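Local structure of PlyCB (Streptococcus phage C1, 4F87) at residues Gly13-Phe19 and Arg30-Asn34. The protein forms the octameric, cell-wall-binding ring of the phage endolysin PlyC, which degrades host peptidoglycan so that new virions are released. Numbering follows the deposited sequence.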
ATOM      1  N   GLY B  13       4.660  11.123  -8.404  1.00 27.81           N
ATOM      2  CA  GLY B  13       5.913  11.364  -7.693  1.00 28.94           C
ATOM      3  C   GLY B  13       5.897  12.713  -6.982  1.00 31.19           C
ATOM      4  O   GLY B  13       6.959  13.296  -6.736  1.00 32.16           O
ATOM      5  N   VAL B  14       4.680  13.241  -6.688  1.00 23.68           N
ATOM      6  CA  VAL B  14       4.499  14.531  -6.026  1.00 21.91           C
ATOM      7  C   VAL B  14       3.546  14.377  -4.864  1.00 24.91           C
ATOM      8  O   VAL B  14       2.448  13.838  -5.035  1.00 25.76           O
ATOM      9  CB  VAL B  14       3.955  15.621  -6.995  1.00 23.25           C
ATOM     10  CG1 VAL B  14       3.708  16.961  -6.272  1.00 23.20           C
ATOM     11  CG2 VAL B  14       4.891  15.834  -8.189  1.00 23.90           C
ATOM     12  N   GLN B  15       3.972  14.840  -3.684  1.00 22.21           N
ATOM     13  CA  GLN B  15       3.124  14.867  -2.494  1.00 21.40           C
ATOM     14  C   GLN B  15       3.120  16.299  -1.995  1.00 22.23           C
ATOM     15  O   GLN B  15       4.185  16.896  -1.852  1.00 23.72           O
ATOM     16  CB  GLN B  15       3.652  13.934  -1.387  1.00 23.79           C
ATOM     17  CG  GLN B  15       3.438  12.472  -1.727  1.00 29.81           C
ATOM     18  CD  GLN B  15       3.971  11.553  -0.651  1.00 48.28           C
ATOM     19  OE1 GLN B  15       3.611  11.656   0.518  1.00 45.39           O
ATOM     20  NE2 GLN B  15       4.825  10.621  -1.036  1.00 54.44           N
ATOM     21  N   GLY B  16       1.945  16.847  -1.748  1.00 19.17           N
ATOM     22  CA  GLY B  16       1.873  18.213  -1.244  1.00 18.97           C
ATOM     23  C   GLY B  16       0.557  18.863  -1.539  1.00 18.27           C
ATOM     24  O   GLY B  16      -0.441  18.184  -1.798  1.00 19.37           O
ATOM     25  N   PHE B  17       0.548  20.199  -1.500  1.00 17.24           N
ATOM     26  CA  PHE B  17      -0.678  20.919  -1.752  1.00 16.25           C
ATOM     27  C   PHE B  17      -0.360  22.347  -2.134  1.00 16.89           C
ATOM     28  O   PHE B  17       0.691  22.885  -1.756  1.00 17.15           O
ATOM     29  CB  PHE B  17      -1.614  20.913  -0.505  1.00 17.97           C
ATOM     30  CG  PHE B  17      -0.980  21.402   0.776  1.00 17.63           C
ATOM     31  CD1 PHE B  17      -0.987  22.753   1.105  1.00 18.40           C
ATOM     32  CD2 PHE B  17      -0.374  20.512   1.657  1.00 20.58           C
ATOM     33  CE1 PHE B  17      -0.366  23.209   2.272  1.00 18.75           C
ATOM     34  CE2 PHE B  17       0.202  20.974   2.854  1.00 22.89           C
ATOM     35  CZ  PHE B  17       0.193  22.314   3.149  1.00 20.18           C
ATOM     36  N   LEU B  18      -1.286  22.954  -2.864  1.00 15.92           N
ATOM     37  CA  LEU B  18      -1.262  24.392  -3.137  1.00 15.78           C
ATOM     38  C   LEU B  18      -1.991  25.084  -1.979  1.00 16.98           C
ATOM     39  O   LEU B  18      -2.929  24.503  -1.387  1.00 16.00           O
ATOM     40  CB  LEU B  18      -2.043  24.687  -4.406  1.00 16.46           C
ATOM     41  CG  LEU B  18      -1.330  24.266  -5.673  1.00 18.79           C
ATOM     42  CD1 LEU B  18      -2.338  23.906  -6.729  1.00 21.24           C
ATOM     43  CD2 LEU B  18      -0.440  25.412  -6.182  1.00 20.92           C
ATOM     44  N   PHE B  19      -1.586  26.322  -1.667  1.00 15.25           N
ATOM     45  CA  PHE B  19      -2.285  27.087  -0.652  1.00 15.25           C
ATOM     46  C   PHE B  19      -2.355  28.552  -1.012  1.00 16.24           C
ATOM     47  O   PHE B  19      -1.458  29.101  -1.679  1.00 16.46           O
ATOM     48  CB  PHE B  19      -1.694  26.869   0.770  1.00 15.90           C
ATOM     49  CG  PHE B  19      -0.240  27.215   0.993  1.00 15.52           C
ATOM     50  CD1 PHE B  19       0.121  28.365   1.696  1.00 16.66           C
ATOM     51  CD2 PHE B  19       0.769  26.357   0.564  1.00 16.52           C
ATOM     52  CE1 PHE B  19       1.459  28.645   1.959  1.00 16.89           C
ATOM     53  CE2 PHE B  19       2.110  26.657   0.806  1.00 17.80           C
ATOM     54  CZ  PHE B  19       2.445  27.792   1.513  1.00 16.50           C
ATOM     55  N   ARG B  30       0.961  29.596  -3.304  1.00 16.33           N
ATOM     56  CA  ARG B  30       2.197  28.944  -2.928  1.00 15.92           C
ATOM     57  C   ARG B  30       1.946  27.431  -2.915  1.00 16.96           C
ATOM     58  O   ARG B  30       0.803  26.992  -3.085  1.00 16.35           O
ATOM     59  CB  ARG B  30       2.695  29.424  -1.561  1.00 17.17           C
ATOM     60  CG  ARG B  30       2.931  30.934  -1.558  1.00 17.18           C
ATOM     61  CD  ARG B  30       3.554  31.443  -0.248  1.00 19.50           C
ATOM     62  NE  ARG B  30       4.905  30.923  -0.021  1.00 20.00           N
ATOM     63  CZ  ARG B  30       6.002  31.336  -0.652  1.00 23.95           C
ATOM     64  NH1 ARG B  30       5.932  32.306  -1.564  1.00 23.43           N
ATOM     65  NH2 ARG B  30       7.178  30.774  -0.391  1.00 26.03           N
ATOM     66  N   ALA B  31       2.998  26.634  -2.735  1.00 16.45           N
ATOM     67  CA  ALA B  31       2.784  25.201  -2.642  1.00 16.74           C
ATOM     68  C   ALA B  31       3.832  24.562  -1.788  1.00 18.52           C
ATOM     69  O   ALA B  31       4.944  25.081  -1.676  1.00 18.92           O
ATOM     70  CB  ALA B  31       2.822  24.555  -4.031  1.00 18.62           C
ATOM     71  N   PHE B  32       3.489  23.407  -1.201  1.00 17.75           N
ATOM     72  CA  PHE B  32       4.472  22.504  -0.632  1.00 18.10           C
ATOM     73  C   PHE B  32       4.541  21.361  -1.634  1.00 21.92           C
ATOM     74  O   PHE B  32       3.501  20.786  -1.994  1.00 21.95           O
ATOM     75  CB  PHE B  32       4.064  21.951   0.749  1.00 19.75           C
ATOM     76  CG  PHE B  32       4.345  22.937   1.838  1.00 20.54           C
ATOM     77  CD1 PHE B  32       5.614  23.038   2.400  1.00 25.57           C
ATOM     78  CD2 PHE B  32       3.344  23.773   2.307  1.00 21.59           C
ATOM     79  CE1 PHE B  32       5.864  23.975   3.415  1.00 25.96           C
ATOM     80  CE2 PHE B  32       3.607  24.722   3.304  1.00 24.53           C
ATOM     81  CZ  PHE B  32       4.867  24.820   3.832  1.00 24.18           C
ATOM     82  N   ILE B  33       5.729  21.089  -2.165  1.00 20.24           N
ATOM     83  CA  ILE B  33       5.908  19.988  -3.118  1.00 20.66           C
ATOM     84  C   ILE B  33       7.067  19.153  -2.588  1.00 24.38           C
ATOM     85  O   ILE B  33       8.196  19.651  -2.497  1.00 24.47           O
ATOM     86  CB  ILE B  33       6.138  20.478  -4.580  1.00 24.04           C
ATOM     87  CG1 ILE B  33       4.834  21.132  -5.129  1.00 25.57           C
ATOM     88  CG2 ILE B  33       6.613  19.293  -5.494  1.00 24.83           C
ATOM     89  CD1 ILE B  33       4.947  21.819  -6.389  1.00 34.62           C
ATOM     90  N   ASN B  34       6.764  17.915  -2.186  1.00 22.74           N
ATOM     91  CA  ASN B  34       7.767  17.012  -1.635  1.00 23.54           C
ATOM     92  C   ASN B  34       8.543  17.655  -0.466  1.00 26.51           C
ATOM     93  O   ASN B  34       9.774  17.527  -0.380  1.00 28.73           O
ATOM     94  CB  ASN B  34       8.673  16.465  -2.755  1.00 25.72           C
ATOM     95  CG  ASN B  34       7.895  15.652  -3.773  1.00 27.43           C
ATOM     96  OD1 ASN B  34       6.806  15.155  -3.487  1.00 28.44           O
ATOM     97  ND2 ASN B  34       8.464  15.424  -4.957  1.00 30.07           N
TER
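Phe19 and Arg30 face each other as a hydrogen-bonded pair of an antiparallel hairpin, with Arg30 N to Phe19 O at 3.0 Å. Phe19 CB carries CG between the backbone N and carbonyl carbon (chi1 59°), which leans the ring over the neighbouring strand. CD2 lies 3.7 Å from Arg30 O. CE2 reaches Phe32 CD2 at 3.5 Å, the ring planes being only 17° apart yet slid past each other with little overlap. CZ meets Arg30 CB, which sits over one ring face as a CH-pi contact; CE1 runs beside it. Phe17 CZ meets the same Phe32 CD2 at 3.6 Å, so this one carbon joins both phenylalanines of the partner strand, and helix 63-70 packs against all three. Just past Ile33 the backbone still pairs, Asn34 N donating to Gln15 O, and the Asn34 amide adds two bonds: OD1 accepts from Gln15 N at 2.9 Å, and ND2 donates to Gly13 O at 3.2 Å, nearly straight (168°). Arg30, an experimentally identified cell-wall contact residue, sends NE to a salt bridge with Glu37, another such residue. Apolar packing at its base and an ionic partner beyond would restrict how this arginine is presented to the wall.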